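Techylectin-5A (Tachypleus tridentatus, PDB 1JC9) is a horseshoe-crab lectin of innate immunity that recognises acetyl groups on cell surfaces and agglutinates bacteria and human erythrocytes. Local coordinates at residues V91-F105 against F116-I130. Residues are numbered along the deposited sequence; the frame is centred on the assembly and turned at random.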
ATOM      1  N   VAL A  91       6.208  -2.495  -6.506  1.00 16.77           N
ATOM      2  CA  VAL A  91       5.533  -1.424  -5.787  1.00 18.22           C
ATOM      3  C   VAL A  91       4.032  -1.483  -6.025  1.00 17.59           C
ATOM      4  O   VAL A  91       3.587  -1.599  -7.168  1.00 17.49           O
ATOM      5  CB  VAL A  91       6.087  -0.044  -6.214  1.00 17.98           C
ATOM      6  CG1 VAL A  91       5.426   1.064  -5.406  1.00 18.82           C
ATOM      7  CG2 VAL A  91       7.604  -0.013  -6.014  1.00 19.21           C
ATOM      8  N   ILE A  92       3.252  -1.413  -4.947  1.00 16.64           N
ATOM      9  CA  ILE A  92       1.802  -1.471  -5.074  1.00 16.92           C
ATOM     10  C   ILE A  92       1.105  -0.170  -4.693  1.00 17.06           C
ATOM     11  O   ILE A  92      -0.094  -0.022  -4.924  1.00 16.60           O
ATOM     12  CB  ILE A  92       1.198  -2.628  -4.226  1.00 18.22           C
ATOM     13  CG1 ILE A  92       1.420  -2.373  -2.735  1.00 17.76           C
ATOM     14  CG2 ILE A  92       1.821  -3.959  -4.640  1.00 17.44           C
ATOM     15  CD1 ILE A  92       0.745  -3.405  -1.833  1.00 19.18           C
ATOM     16  N   GLN A  93       1.849   0.771  -4.114  1.00 16.47           N
ATOM     17  CA  GLN A  93       1.283   2.063  -3.719  1.00 17.29           C
ATOM     18  C   GLN A  93       2.380   3.099  -3.526  1.00 17.66           C
ATOM     19  O   GLN A  93       3.486   2.766  -3.104  1.00 17.80           O
ATOM     20  CB  GLN A  93       0.489   1.941  -2.407  1.00 18.12           C
ATOM     21  CG  GLN A  93      -0.237   3.237  -1.990  1.00 18.48           C
ATOM     22  CD  GLN A  93       0.521   4.070  -0.954  1.00 21.79           C
ATOM     23  OE1 GLN A  93       1.748   4.029  -0.873  1.00 22.96           O
ATOM     24  NE2 GLN A  93      -0.221   4.842  -0.165  1.00 20.22           N
ATOM     25  N   ARG A  94       2.073   4.353  -3.847  1.00 18.04           N
ATOM     26  CA  ARG A  94       3.022   5.444  -3.662  1.00 19.44           C
ATOM     27  C   ARG A  94       2.311   6.782  -3.505  1.00 19.69           C
ATOM     28  O   ARG A  94       1.324   7.053  -4.184  1.00 19.18           O
ATOM     29  CB  ARG A  94       4.004   5.548  -4.837  1.00 18.86           C
ATOM     30  CG  ARG A  94       5.039   6.662  -4.635  1.00 20.00           C
ATOM     31  CD  ARG A  94       5.937   6.888  -5.850  1.00 22.37           C
ATOM     32  NE  ARG A  94       6.795   5.743  -6.157  1.00 22.44           N
ATOM     33  CZ  ARG A  94       6.725   5.041  -7.285  1.00 21.96           C
ATOM     34  NH1 ARG A  94       5.835   5.366  -8.216  1.00 20.89           N
ATOM     35  NH2 ARG A  94       7.546   4.019  -7.487  1.00 21.52           N
ATOM     36  N   ARG A  95       2.819   7.606  -2.591  1.00 20.97           N
ATOM     37  CA  ARG A  95       2.294   8.946  -2.349  1.00 21.98           C
ATOM     38  C   ARG A  95       3.489   9.887  -2.485  1.00 22.29           C
ATOM     39  O   ARG A  95       4.596   9.566  -2.050  1.00 21.77           O
ATOM     40  CB  ARG A  95       1.705   9.081  -0.935  1.00 21.10           C
ATOM     41  CG  ARG A  95       0.539   8.153  -0.620  1.00 21.32           C
ATOM     42  CD  ARG A  95      -0.572   8.243  -1.661  1.00 21.12           C
ATOM     43  NE  ARG A  95      -1.237   9.544  -1.717  1.00 20.22           N
ATOM     44  CZ  ARG A  95      -2.158   9.965  -0.851  1.00 22.03           C
ATOM     45  NH1 ARG A  95      -2.541   9.196   0.167  1.00 18.46           N
ATOM     46  NH2 ARG A  95      -2.730  11.149  -1.028  1.00 22.11           N
ATOM     47  N   GLY A  96       3.264  11.037  -3.104  1.00 25.35           N
ATOM     48  CA  GLY A  96       4.325  12.011  -3.283  1.00 28.32           C
ATOM     49  C   GLY A  96       3.707  13.304  -3.764  1.00 30.08           C
ATOM     50  O   GLY A  96       2.495  13.365  -3.965  1.00 30.68           O
ATOM     51  N   ASN A  97       4.516  14.342  -3.939  1.00 33.13           N
ATOM     52  CA  ASN A  97       4.001  15.619  -4.417  1.00 35.27           C
ATOM     53  C   ASN A  97       4.166  15.621  -5.934  1.00 34.85           C
ATOM     54  O   ASN A  97       5.167  16.112  -6.450  1.00 35.36           O
ATOM     55  CB  ASN A  97       4.795  16.774  -3.812  1.00 38.36           C
ATOM     56  CG  ASN A  97       4.074  18.101  -3.937  1.00 41.97           C
ATOM     57  OD1 ASN A  97       3.402  18.361  -4.937  1.00 44.67           O
ATOM     58  ND2 ASN A  97       4.215  18.952  -2.925  1.00 42.74           N
ATOM     59  N   TYR A  98       3.184  15.071  -6.642  1.00 34.91           N
ATOM     60  CA  TYR A  98       3.255  14.976  -8.095  1.00 34.25           C
ATOM     61  C   TYR A  98       2.267  15.848  -8.855  1.00 34.75           C
ATOM     62  O   TYR A  98       2.139  15.720 -10.070  1.00 36.92           O
ATOM     63  CB  TYR A  98       3.075  13.517  -8.525  1.00 33.63           C
ATOM     64  CG  TYR A  98       4.151  12.592  -8.005  1.00 33.52           C
ATOM     65  CD1 TYR A  98       5.443  12.635  -8.525  1.00 33.80           C
ATOM     66  CD2 TYR A  98       3.884  11.686  -6.979  1.00 32.69           C
ATOM     67  CE1 TYR A  98       6.444  11.797  -8.035  1.00 33.80           C
ATOM     68  CE2 TYR A  98       4.877  10.845  -6.483  1.00 31.95           C
ATOM     69  CZ  TYR A  98       6.151  10.906  -7.015  1.00 33.20           C
ATOM     70  OH  TYR A  98       7.136  10.076  -6.531  1.00 34.11           O
ATOM     71  N   GLY A  99       1.559  16.724  -8.151  1.00 35.08           N
ATOM     72  CA  GLY A  99       0.619  17.597  -8.828  1.00 35.01           C
ATOM     73  C   GLY A  99      -0.851  17.246  -8.701  1.00 36.18           C
ATOM     74  O   GLY A  99      -1.707  18.027  -9.114  1.00 37.74           O
ATOM     75  N   ASN A 100      -1.163  16.079  -8.146  1.00 35.28           N
ATOM     76  CA  ASN A 100      -2.561  15.694  -7.990  1.00 34.16           C
ATOM     77  C   ASN A 100      -3.154  16.372  -6.759  1.00 33.19           C
ATOM     78  O   ASN A 100      -2.427  16.766  -5.850  1.00 32.51           O
ATOM     79  CB  ASN A 100      -2.684  14.172  -7.871  1.00 34.65           C
ATOM     80  CG  ASN A 100      -2.407  13.464  -9.186  1.00 35.72           C
ATOM     81  OD1 ASN A 100      -3.034  13.760 -10.200  1.00 37.54           O
ATOM     82  ND2 ASN A 100      -1.468  12.524  -9.174  1.00 35.00           N
ATOM     83  N   PRO A 101      -4.486  16.534  -6.722  1.00 33.21           N
ATOM     84  CA  PRO A 101      -5.173  17.170  -5.592  1.00 31.97           C
ATOM     85  C   PRO A 101      -4.890  16.420  -4.289  1.00 32.04           C
ATOM     86  O   PRO A 101      -4.630  15.216  -4.307  1.00 31.45           O
ATOM     87  CB  PRO A 101      -6.646  17.078  -5.987  1.00 31.67           C
ATOM     88  CG  PRO A 101      -6.603  17.076  -7.473  1.00 31.99           C
ATOM     89  CD  PRO A 101      -5.451  16.157  -7.769  1.00 32.21           C
ATOM     90  N   SER A 102      -4.957  17.127  -3.165  1.00 31.07           N
ATOM     91  CA  SER A 102      -4.701  16.518  -1.864  1.00 30.99           C
ATOM     92  C   SER A 102      -5.710  15.423  -1.522  1.00 28.91           C
ATOM     93  O   SER A 102      -5.448  14.580  -0.665  1.00 27.87           O
ATOM     94  CB  SER A 102      -4.726  17.588  -0.767  1.00 32.88           C
ATOM     95  OG  SER A 102      -6.024  18.140  -0.633  1.00 35.72           O
ATOM     96  N   ASP A 103      -6.860  15.441  -2.192  1.00 28.16           N
ATOM     97  CA  ASP A 103      -7.908  14.451  -1.956  1.00 28.28           C
ATOM     98  C   ASP A 103      -8.003  13.452  -3.113  1.00 27.03           C
ATOM     99  O   ASP A 103      -9.053  12.860  -3.360  1.00 26.07           O
ATOM    100  CB  ASP A 103      -9.256  15.157  -1.753  1.00 29.74           C
ATOM    101  CG  ASP A 103      -9.747  15.859  -3.009  1.00 33.95           C
ATOM    102  OD1 ASP A 103      -8.906  16.286  -3.832  1.00 34.92           O
ATOM    103  OD2 ASP A 103     -10.978  15.998  -3.170  1.00 36.90           O
ATOM    104  N   TYR A 104      -6.885  13.261  -3.805  1.00 26.29           N
ATOM    105  CA  TYR A 104      -6.807  12.350  -4.940  1.00 26.23           C
ATOM    106  C   TYR A 104      -7.132  10.891  -4.597  1.00 26.09           C
ATOM    107  O   TYR A 104      -7.682  10.159  -5.426  1.00 24.60           O
ATOM    108  CB  TYR A 104      -5.410  12.437  -5.552  1.00 27.42           C
ATOM    109  CG  TYR A 104      -5.230  11.625  -6.808  1.00 30.43           C
ATOM    110  CD1 TYR A 104      -6.029  11.851  -7.931  1.00 31.43           C
ATOM    111  CD2 TYR A 104      -4.240  10.649  -6.888  1.00 30.47           C
ATOM    112  CE1 TYR A 104      -5.842  11.122  -9.106  1.00 33.64           C
ATOM    113  CE2 TYR A 104      -4.043   9.917  -8.053  1.00 33.39           C
ATOM    114  CZ  TYR A 104      -4.843  10.158  -9.157  1.00 34.03           C
ATOM    115  OH  TYR A 104      -4.628   9.446 -10.312  1.00 35.73           O
ATOM    116  N   PHE A 105      -6.794  10.469  -3.381  1.00 24.54           N
ATOM    117  CA  PHE A 105      -7.055   9.095  -2.958  1.00 24.13           C
ATOM    118  C   PHE A 105      -8.404   8.915  -2.275  1.00 24.76           C
ATOM    119  O   PHE A 105      -8.712   7.840  -1.755  1.00 24.29           O
ATOM    120  CB  PHE A 105      -5.930   8.603  -2.042  1.00 21.97           C
ATOM    121  CG  PHE A 105      -4.729   8.098  -2.790  1.00 21.56           C
ATOM    122  CD1 PHE A 105      -4.037   8.929  -3.667  1.00 20.49           C
ATOM    123  CD2 PHE A 105      -4.315   6.779  -2.650  1.00 20.37           C
ATOM    124  CE1 PHE A 105      -2.951   8.450  -4.399  1.00 20.33           C
ATOM    125  CE2 PHE A 105      -3.229   6.290  -3.378  1.00 20.60           C
ATOM    126  CZ  PHE A 105      -2.547   7.129  -4.255  1.00 19.34           C
ATOM    127  N   PHE A 116      -5.816   2.992  -9.637  1.00 19.63           N
ATOM    128  CA  PHE A 116      -5.819   4.308 -10.258  1.00 20.46           C
ATOM    129  C   PHE A 116      -4.463   4.983 -10.087  1.00 21.02           C
ATOM    130  O   PHE A 116      -3.685   4.608  -9.207  1.00 18.92           O
ATOM    131  CB  PHE A 116      -6.940   5.171  -9.653  1.00 19.30           C
ATOM    132  CG  PHE A 116      -6.873   5.311  -8.155  1.00 20.25           C
ATOM    133  CD1 PHE A 116      -6.097   6.305  -7.567  1.00 21.01           C
ATOM    134  CD2 PHE A 116      -7.595   4.454  -7.329  1.00 21.21           C
ATOM    135  CE1 PHE A 116      -6.040   6.447  -6.182  1.00 20.69           C
ATOM    136  CE2 PHE A 116      -7.545   4.587  -5.938  1.00 21.57           C
ATOM    137  CZ  PHE A 116      -6.765   5.588  -5.364  1.00 20.28           C
ATOM    138  N   GLY A 117      -4.179   5.963 -10.943  1.00 20.53           N
ATOM    139  CA  GLY A 117      -2.917   6.675 -10.868  1.00 22.78           C
ATOM    140  C   GLY A 117      -1.867   6.137 -11.821  1.00 25.43           C
ATOM    141  O   GLY A 117      -2.078   5.122 -12.487  1.00 27.54           O
ATOM    142  N   ASN A 118      -0.730   6.825 -11.881  1.00 25.48           N
ATOM    143  CA  ASN A 118       0.386   6.447 -12.747  1.00 26.63           C
ATOM    144  C   ASN A 118       1.450   5.733 -11.915  1.00 25.22           C
ATOM    145  O   ASN A 118       1.930   6.277 -10.918  1.00 24.41           O
ATOM    146  CB  ASN A 118       0.982   7.709 -13.385  1.00 29.48           C
ATOM    147  CG  ASN A 118       2.091   7.401 -14.370  1.00 32.85           C
ATOM    148  OD1 ASN A 118       3.093   6.768 -14.030  1.00 33.75           O
ATOM    149  ND2 ASN A 118       1.919   7.859 -15.605  1.00 37.64           N
ATOM    150  N   ILE A 119       1.829   4.527 -12.326  1.00 24.21           N
ATOM    151  CA  ILE A 119       2.817   3.748 -11.578  1.00 24.06           C
ATOM    152  C   ILE A 119       4.170   4.429 -11.368  1.00 25.34           C
ATOM    153  O   ILE A 119       4.986   3.957 -10.576  1.00 24.44           O
ATOM    154  CB  ILE A 119       3.060   2.369 -12.227  1.00 23.79           C
ATOM    155  CG1 ILE A 119       3.574   2.545 -13.653  1.00 23.79           C
ATOM    156  CG2 ILE A 119       1.773   1.554 -12.209  1.00 22.03           C
ATOM    157  CD1 ILE A 119       4.051   1.263 -14.277  1.00 26.33           C
ATOM    158  N   GLU A 120       4.418   5.533 -12.065  1.00 25.82           N
ATOM    159  CA  GLU A 120       5.682   6.246 -11.899  1.00 28.84           C
ATOM    160  C   GLU A 120       5.522   7.442 -10.960  1.00 27.50           C
ATOM    161  O   GLU A 120       6.500   8.094 -10.595  1.00 27.30           O
ATOM    162  CB  GLU A 120       6.224   6.709 -13.256  1.00 32.85           C
ATOM    163  CG  GLU A 120       6.673   5.563 -14.151  1.00 38.71           C
ATOM    164  CD  GLU A 120       7.342   6.037 -15.426  1.00 42.84           C
ATOM    165  OE1 GLU A 120       8.409   6.678 -15.336  1.00 44.89           O
ATOM    166  OE2 GLU A 120       6.800   5.770 -16.519  1.00 46.00           O
ATOM    167  N   LYS A 121       4.283   7.721 -10.572  1.00 26.16           N
ATOM    168  CA  LYS A 121       3.981   8.820  -9.662  1.00 26.43           C
ATOM    169  C   LYS A 121       3.178   8.257  -8.498  1.00 25.12           C
ATOM    170  O   LYS A 121       3.544   7.212  -7.960  1.00 23.90           O
ATOM    171  CB  LYS A 121       3.205   9.905 -10.406  1.00 28.50           C
ATOM    172  CG  LYS A 121       4.041  10.528 -11.516  1.00 33.03           C
ATOM    173  CD  LYS A 121       3.293  11.588 -12.297  1.00 37.22           C
ATOM    174  CE  LYS A 121       4.211  12.223 -13.336  1.00 41.08           C
ATOM    175  NZ  LYS A 121       3.496  13.229 -14.177  1.00 45.34           N
ATOM    176  N   ASP A 122       2.101   8.928  -8.096  1.00 23.53           N
ATOM    177  CA  ASP A 122       1.291   8.414  -6.992  1.00 22.61           C
ATOM    178  C   ASP A 122       0.168   7.530  -7.528  1.00 22.09           C
ATOM    179  O   ASP A 122      -0.500   7.879  -8.502  1.00 21.57           O
ATOM    180  CB  ASP A 122       0.744   9.563  -6.126  1.00 25.08           C
ATOM    181  CG  ASP A 122       0.140  10.702  -6.943  1.00 27.88           C
ATOM    182  OD1 ASP A 122       0.437  10.822  -8.150  1.00 29.65           O
ATOM    183  OD2 ASP A 122      -0.624  11.499  -6.356  1.00 28.78           O
ATOM    184  N   PHE A 123      -0.032   6.372  -6.899  1.00 20.07           N
ATOM    185  CA  PHE A 123      -1.049   5.437  -7.371  1.00 18.93           C
ATOM    186  C   PHE A 123      -1.393   4.350  -6.356  1.00 18.04           C
ATOM    187  O   PHE A 123      -0.760   4.230  -5.309  1.00 18.76           O
ATOM    188  CB  PHE A 123      -0.548   4.733  -8.631  1.00 17.43           C
ATOM    189  CG  PHE A 123       0.532   3.714  -8.356  1.00 19.45           C
ATOM    190  CD1 PHE A 123       1.816   4.120  -7.992  1.00 19.49           C
ATOM    191  CD2 PHE A 123       0.244   2.350  -8.387  1.00 19.21           C
ATOM    192  CE1 PHE A 123       2.797   3.183  -7.659  1.00 20.52           C
ATOM    193  CE2 PHE A 123       1.218   1.402  -8.054  1.00 18.30           C
ATOM    194  CZ  PHE A 123       2.495   1.818  -7.689  1.00 21.48           C
ATOM    195  N   TRP A 124      -2.409   3.565  -6.707  1.00 17.80           N
ATOM    196  CA  TRP A 124      -2.866   2.417  -5.935  1.00 18.23           C
ATOM    197  C   TRP A 124      -3.021   1.366  -7.025  1.00 18.93           C
ATOM    198  O   TRP A 124      -3.801   1.553  -7.956  1.00 19.11           O
ATOM    199  CB  TRP A 124      -4.219   2.677  -5.267  1.00 17.77           C
ATOM    200  CG  TRP A 124      -4.741   1.459  -4.540  1.00 19.00           C
ATOM    201  CD1 TRP A 124      -5.736   0.617  -4.953  1.00 19.55           C
ATOM    202  CD2 TRP A 124      -4.275   0.943  -3.285  1.00 17.99           C
ATOM    203  NE1 TRP A 124      -5.921  -0.391  -4.028  1.00 19.57           N
ATOM    204  CE2 TRP A 124      -5.035  -0.213  -2.996  1.00 18.18           C
ATOM    205  CE3 TRP A 124      -3.288   1.347  -2.374  1.00 18.50           C
ATOM    206  CZ2 TRP A 124      -4.842  -0.967  -1.835  1.00 17.84           C
ATOM    207  CZ3 TRP A 124      -3.097   0.594  -1.218  1.00 18.71           C
ATOM    208  CH2 TRP A 124      -3.872  -0.550  -0.962  1.00 18.78           C
ATOM    209  N   LEU A 125      -2.273   0.272  -6.922  1.00 18.90           N
ATOM    210  CA  LEU A 125      -2.303  -0.762  -7.949  1.00 18.68           C
ATOM    211  C   LEU A 125      -3.670  -1.367  -8.255  1.00 17.74           C
ATOM    212  O   LEU A 125      -3.964  -1.669  -9.408  1.00 19.60           O
ATOM    213  CB  LEU A 125      -1.314  -1.881  -7.592  1.00 18.70           C
ATOM    214  CG  LEU A 125      -1.014  -2.887  -8.706  1.00 20.86           C
ATOM    215  CD1 LEU A 125      -0.327  -2.172  -9.871  1.00 20.15           C
ATOM    216  CD2 LEU A 125      -0.126  -4.001  -8.170  1.00 21.34           C
ATOM    217  N   GLY A 126      -4.502  -1.552  -7.234  1.00 18.38           N
ATOM    218  CA  GLY A 126      -5.814  -2.152  -7.449  1.00 16.91           C
ATOM    219  C   GLY A 126      -5.937  -3.405  -6.603  1.00 16.16           C
ATOM    220  O   GLY A 126      -5.056  -4.263  -6.638  1.00 16.51           O
ATOM    221  N   ASN A 127      -7.023  -3.529  -5.848  1.00 15.57           N
ATOM    222  CA  ASN A 127      -7.186  -4.687  -4.976  1.00 17.03           C
ATOM    223  C   ASN A 127      -7.255  -6.034  -5.692  1.00 18.02           C
ATOM    224  O   ASN A 127      -6.715  -7.023  -5.188  1.00 17.72           O
ATOM    225  CB  ASN A 127      -8.397  -4.492  -4.056  1.00 16.66           C
ATOM    226  CG  ASN A 127      -8.210  -3.327  -3.090  1.00 20.25           C
ATOM    227  OD1 ASN A 127      -7.080  -2.953  -2.763  1.00 21.59           O
ATOM    228  ND2 ASN A 127      -9.313  -2.761  -2.615  1.00 22.44           N
ATOM    229  N   ASP A 128      -7.896  -6.096  -6.857  1.00 18.01           N
ATOM    230  CA  ASP A 128      -7.952  -7.370  -7.575  1.00 20.52           C
ATOM    231  C   ASP A 128      -6.542  -7.770  -7.997  1.00 19.83           C
ATOM    232  O   ASP A 128      -6.197  -8.949  -8.009  1.00 19.16           O
ATOM    233  CB  ASP A 128      -8.846  -7.285  -8.820  1.00 19.30           C
ATOM    234  CG  ASP A 128     -10.327  -7.281  -8.483  1.00 21.23           C
ATOM    235  OD1 ASP A 128     -10.705  -7.754  -7.388  1.00 21.23           O
ATOM    236  OD2 ASP A 128     -11.120  -6.819  -9.327  1.00 22.84           O
ATOM    237  N   ARG A 129      -5.721  -6.781  -8.340  1.00 20.42           N
ATOM    238  CA  ARG A 129      -4.347  -7.062  -8.747  1.00 19.97           C
ATOM    239  C   ARG A 129      -3.489  -7.434  -7.548  1.00 18.20           C
ATOM    240  O   ARG A 129      -2.626  -8.304  -7.639  1.00 19.79           O
ATOM    241  CB  ARG A 129      -3.746  -5.853  -9.461  1.00 19.49           C
ATOM    242  CG  ARG A 129      -4.267  -5.651 -10.867  1.00 21.18           C
ATOM    243  CD  ARG A 129      -3.950  -4.248 -11.311  1.00 24.28           C
ATOM    244  NE  ARG A 129      -4.321  -3.975 -12.695  1.00 27.04           N
ATOM    245  CZ  ARG A 129      -4.281  -2.759 -13.235  1.00 27.68           C
ATOM    246  NH1 ARG A 129      -3.891  -1.718 -12.502  1.00 28.43           N
ATOM    247  NH2 ARG A 129      -4.624  -2.581 -14.497  1.00 24.73           N
ATOM    248  N   ILE A 130      -3.726  -6.774  -6.421  1.00 18.88           N
ATOM    249  CA  ILE A 130      -2.968  -7.065  -5.212  1.00 17.49           C
ATOM    250  C   ILE A 130      -3.331  -8.469  -4.727  1.00 17.89           C
ATOM    251  O   ILE A 130      -2.471  -9.220  -4.254  1.00 18.00           O
ATOM    252  CB  ILE A 130      -3.252  -6.009  -4.118  1.00 17.35           C
ATOM    253  CG1 ILE A 130      -2.728  -4.647  -4.588  1.00 16.71           C
ATOM    254  CG2 ILE A 130      -2.600  -6.421  -2.802  1.00 14.93           C
ATOM    255  CD1 ILE A 130      -3.053  -3.484  -3.665  1.00 17.41           C
TER
HETATM  256  O   HOH W   1      -0.069  11.446  -3.539  1.00 29.81           O
HETATM  257  O   HOH W   2       0.376  14.179  -6.348  1.00 22.68           O
HETATM  258  O   HOH W   3      -0.947   9.510 -10.592  1.00 27.18           O
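Arg94 and Phe123 form the hydrogen-bonded pair of a short antiparallel ladder, Arg94 N reaching Phe123 O at 3.2 Å and Phe123 N returning to Arg94 O. Leu125 N extends it to Ile92 O, next to the classic bulge that Ile92 and Gln93 make against Met257 of strand 250-261.

The Arg94 side chain runs along the turn of residues 118-121, and its bend at chi3 (-65°) brings NH1 to two carbonyls near the guanidinium plane. Lys121 O accepts the bond from Arg94 NH1 (3.0 Å) on a lone pair; Ile119 O is approached from above its carbonyl plane. Glu256 holds NE in a salt bridge.

Asp122 gathers the polar contacts of the facing 96-100 loop. Asn100 ND2 donates to Asp122 OD2 at 3.1 Å, on the oxygen's syn lone pair, amide and carboxylate nearly coplanar, and makes a weak bond to OD1. Two waters also donate to OD2, one of them linking it to Arg95 NE, so three donors meet the buried OD2, which would probably favour the charged form.

Among the rings, Phe116 turns its edge to the faces of both Tyr104 and Phe105, with planes at 86° and 70°. Arg95 NE lies over the opposite face of Phe105, toward its rim. Lys121 CB sits over the Tyr98 ring.

These contacts join the loop following strand 89-95 to the 116-124 hairpin, within the antiparallel sheet of a fibrinogen C-terminal globular domain.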